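Nuclear receptor corepressor 2 (Homo sapiens, PDB 4A69) acts as a transcriptional corepressor of nuclear receptors, and its fragment here, which includes a Myb-like domain, binds inositol tetrakisphosphate. Local coordinates at residues 48-53 / 70-75. Residues are numbered along the deposited sequence; the frame is centred on the assembly and turned at random.
Sequences EQEKET and SFLERK
L72 meets E50 and T53, and K75 meets E50, where, in this three-helix Myb-like (SANT-type) domain, the turn of the helix-turn-helix, between helices 65-70 and 77-87, comes back against the start of helix 48-60. The pairing illustrates how a small helical domain joins turn to helix by a hydrophobic contact and an ion pair. The tight part centres on the buried L72: its CD2 methyl lies 3.8 Å from E50 O and 3.9 Å from T53 CB, and its side chain also touches C80 of helix 77-87. Beside it the E50 and K75 side chains cross at about a right angle. E50 runs out extended (CD anti to CA, chi2 180°), while K75, bent at chi2 and chi4, brings NZ to 2.9 Å from E50 OE1 and 3.0 Å from OE2, a two-pronged salt bridge whose hydrogen bonds are weak. M45 O also accepts from this ammonium, and S47 N donates to E50 OE1. An alanine in place of E50 would probably leave the K75 ammonium without its carboxylate mate and S47 N without this acceptor. Toward solvent the fit is looser: F71 CB lies 4.1 Å from T53 CG2, while the F71 ring leads away to a cation-pi contact with K57. The T53 hydroxyl turns back into its helix, OG1 donating to Q49 O at 2.7 Å, from the opposite face of that carbonyl to T53 N.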
ATOM      1  N   GLU C  48       0.279  15.940 -32.415  1.00 49.04           N
ATOM      2  CA  GLU C  48       0.993  17.160 -32.035  1.00 47.91           C
ATOM      3  C   GLU C  48       0.049  18.266 -31.564  1.00 45.94           C
ATOM      4  O   GLU C  48       0.442  19.124 -30.776  1.00 44.93           O
ATOM      5  CB  GLU C  48       1.886  17.652 -33.186  1.00 50.18           C
ATOM      6  CG  GLU C  48       2.899  16.625 -33.695  1.00 52.27           C
ATOM      7  CD  GLU C  48       2.303  15.585 -34.642  1.00 56.78           C
ATOM      8  OE1 GLU C  48       1.073  15.598 -34.891  1.00 56.60           O
ATOM      9  OE2 GLU C  48       3.072  14.734 -35.142  1.00 59.01           O
ATOM     10  N   GLN C  49      -1.192  18.246 -32.047  1.00 47.78           N
ATOM     11  CA  GLN C  49      -2.229  19.162 -31.559  1.00 47.41           C
ATOM     12  C   GLN C  49      -2.582  18.810 -30.123  1.00 45.02           C
ATOM     13  O   GLN C  49      -2.766  19.691 -29.281  1.00 43.74           O
ATOM     14  CB  GLN C  49      -3.497  19.086 -32.420  1.00 51.34           C
ATOM     15  CG  GLN C  49      -3.442  19.866 -33.723  1.00 54.20           C
ATOM     16  CD  GLN C  49      -2.650  19.162 -34.811  1.00 56.84           C
ATOM     17  OE1 GLN C  49      -2.303  17.978 -34.700  1.00 57.46           O
ATOM     18  NE2 GLN C  49      -2.360  19.893 -35.879  1.00 59.99           N
ATOM     19  N   GLU C  50      -2.681  17.511 -29.858  1.00 45.54           N
ATOM     20  CA  GLU C  50      -2.953  17.006 -28.515  1.00 44.66           C
ATOM     21  C   GLU C  50      -1.796  17.351 -27.574  1.00 44.94           C
ATOM     22  O   GLU C  50      -2.001  18.008 -26.541  1.00 44.05           O
ATOM     23  CB  GLU C  50      -3.225  15.502 -28.559  1.00 45.81           C
ATOM     24  CG  GLU C  50      -4.557  15.156 -29.214  1.00 47.20           C
ATOM     25  CD  GLU C  50      -4.844  13.664 -29.278  1.00 50.01           C
ATOM     26  OE1 GLU C  50      -3.948  12.875 -29.678  1.00 50.18           O
ATOM     27  OE2 GLU C  50      -5.989  13.284 -28.937  1.00 51.91           O
ATOM     28  N   LYS C  51      -0.585  16.938 -27.960  1.00 43.58           N
ATOM     29  CA  LYS C  51       0.639  17.254 -27.216  1.00 42.26           C
ATOM     30  C   LYS C  51       0.711  18.734 -26.840  1.00 41.87           C
ATOM     31  O   LYS C  51       0.951  19.069 -25.686  1.00 40.93           O
ATOM     32  CB  LYS C  51       1.883  16.851 -28.011  1.00 41.41           C
ATOM     33  CG  LYS C  51       2.140  15.354 -28.093  1.00 41.29           C
ATOM     34  CD  LYS C  51       3.558  15.091 -28.580  1.00 43.35           C
ATOM     35  CE  LYS C  51       3.960  13.627 -28.464  1.00 44.11           C
ATOM     36  NZ  LYS C  51       3.619  12.823 -29.669  1.00 45.65           N
ATOM     37  N   GLU C  52       0.468  19.615 -27.807  1.00 43.88           N
ATOM     38  CA  GLU C  52       0.598  21.052 -27.579  1.00 43.56           C
ATOM     39  C   GLU C  52      -0.487  21.621 -26.650  1.00 41.29           C
ATOM     40  O   GLU C  52      -0.204  22.489 -25.818  1.00 40.35           O
ATOM     41  CB  GLU C  52       0.647  21.803 -28.916  1.00 47.31           C
ATOM     42  CG  GLU C  52       1.540  23.039 -28.910  1.00 50.03           C
ATOM     43  CD  GLU C  52       0.861  24.260 -28.313  1.00 53.24           C
ATOM     44  OE1 GLU C  52      -0.388  24.283 -28.228  1.00 56.19           O
ATOM     45  OE2 GLU C  52       1.574  25.209 -27.929  1.00 53.71           O
ATOM     46  N   THR C  53      -1.716  21.127 -26.787  1.00 39.79           N
ATOM     47  CA  THR C  53      -2.828  21.543 -25.914  1.00 39.49           C
ATOM     48  C   THR C  53      -2.582  21.162 -24.450  1.00 37.41           C
ATOM     49  O   THR C  53      -2.830  21.961 -23.543  1.00 35.43           O
ATOM     50  CB  THR C  53      -4.174  20.968 -26.397  1.00 40.49           C
ATOM     51  OG1 THR C  53      -4.326  21.251 -27.791  1.00 42.32           O
ATOM     52  CG2 THR C  53      -5.349  21.581 -25.630  1.00 40.26           C
ATOM     53  N   SER C  70     -10.590  17.882 -20.396  1.00 34.81           N
ATOM     54  CA  SER C  70     -11.787  18.521 -20.950  1.00 36.17           C
ATOM     55  C   SER C  70     -11.548  19.188 -22.307  1.00 37.98           C
ATOM     56  O   SER C  70     -12.465  19.282 -23.119  1.00 41.46           O
ATOM     57  CB  SER C  70     -12.378  19.519 -19.951  1.00 37.65           C
ATOM     58  OG  SER C  70     -11.578  20.687 -19.839  1.00 39.55           O
ATOM     59  N   PHE C  71     -10.318  19.628 -22.565  1.00 38.33           N
ATOM     60  CA  PHE C  71      -9.978  20.256 -23.842  1.00 38.66           C
ATOM     61  C   PHE C  71      -9.429  19.263 -24.863  1.00 39.34           C
ATOM     62  O   PHE C  71      -8.920  19.669 -25.912  1.00 40.05           O
ATOM     63  CB  PHE C  71      -8.978  21.405 -23.642  1.00 37.23           C
ATOM     64  CG  PHE C  71      -9.553  22.601 -22.934  1.00 38.16           C
ATOM     65  CD1 PHE C  71     -10.299  23.553 -23.634  1.00 38.22           C
ATOM     66  CD2 PHE C  71      -9.331  22.798 -21.575  1.00 38.44           C
ATOM     67  CE1 PHE C  71     -10.822  24.661 -22.986  1.00 37.43           C
ATOM     68  CE2 PHE C  71      -9.848  23.912 -20.920  1.00 38.67           C
ATOM     69  CZ  PHE C  71     -10.595  24.842 -21.627  1.00 38.58           C
ATOM     70  N   LEU C  72      -9.528  17.969 -24.567  1.00 38.50           N
ATOM     71  CA  LEU C  72      -9.002  16.941 -25.467  1.00 40.16           C
ATOM     72  C   LEU C  72     -10.055  15.895 -25.838  1.00 43.10           C
ATOM     73  O   LEU C  72     -10.391  15.021 -25.037  1.00 43.13           O
ATOM     74  CB  LEU C  72      -7.769  16.266 -24.861  1.00 39.28           C
ATOM     75  CG  LEU C  72      -6.531  17.120 -24.568  1.00 39.53           C
ATOM     76  CD1 LEU C  72      -5.665  16.437 -23.519  1.00 36.70           C
ATOM     77  CD2 LEU C  72      -5.728  17.415 -25.832  1.00 38.48           C
ATOM     78  N   GLU C  73     -10.539  15.985 -27.074  1.00 45.28           N
ATOM     79  CA  GLU C  73     -11.658  15.172 -27.570  1.00 46.61           C
ATOM     80  C   GLU C  73     -11.459  13.663 -27.445  1.00 44.00           C
ATOM     81  O   GLU C  73     -12.408  12.941 -27.151  1.00 42.47           O
ATOM     82  CB  GLU C  73     -11.968  15.521 -29.033  1.00 49.54           C
ATOM     83  CG  GLU C  73     -12.252  16.995 -29.304  1.00 55.53           C
ATOM     84  CD  GLU C  73     -13.718  17.368 -29.126  1.00 59.63           C
ATOM     85  OE1 GLU C  73     -14.296  17.067 -28.056  1.00 59.90           O
ATOM     86  OE2 GLU C  73     -14.290  17.979 -30.060  1.00 59.30           O
ATOM     87  N   ARG C  74     -10.244  13.181 -27.687  1.00 43.06           N
ATOM     88  CA  ARG C  74     -10.007  11.746 -27.580  1.00 46.05           C
ATOM     89  C   ARG C  74      -9.016  11.357 -26.468  1.00 42.41           C
ATOM     90  O   ARG C  74      -8.386  10.299 -26.519  1.00 44.28           O
ATOM     91  CB  ARG C  74      -9.643  11.136 -28.944  1.00 50.38           C
ATOM     92  CG  ARG C  74      -9.659   9.604 -28.984  1.00 58.00           C
ATOM     93  CD  ARG C  74     -10.971   8.976 -28.493  1.00 61.77           C
ATOM     94  NE  ARG C  74     -12.023   9.016 -29.511  1.00 64.47           N
ATOM     95  CZ  ARG C  74     -12.161   8.130 -30.498  1.00 65.68           C
ATOM     96  NH1 ARG C  74     -11.313   7.112 -30.615  1.00 64.37           N
ATOM     97  NH2 ARG C  74     -13.149   8.262 -31.376  1.00 67.50           N
ATOM     98  N   LYS C  75      -8.900  12.210 -25.456  1.00 37.53           N
ATOM     99  CA  LYS C  75      -8.093  11.884 -24.283  1.00 34.59           C
ATOM    100  C   LYS C  75      -8.894  12.084 -22.985  1.00 31.47           C
ATOM    101  O   LYS C  75      -9.460  13.147 -22.753  1.00 31.03           O
ATOM    102  CB  LYS C  75      -6.766  12.677 -24.271  1.00 34.07           C
ATOM    103  CG  LYS C  75      -5.784  12.342 -25.400  1.00 34.73           C
ATOM    104  CD  LYS C  75      -5.442  10.853 -25.461  1.00 34.84           C
ATOM    105  CE  LYS C  75      -4.387  10.522 -26.512  1.00 36.22           C
ATOM    106  NZ  LYS C  75      -4.817  10.677 -27.929  1.00 34.42           N
TER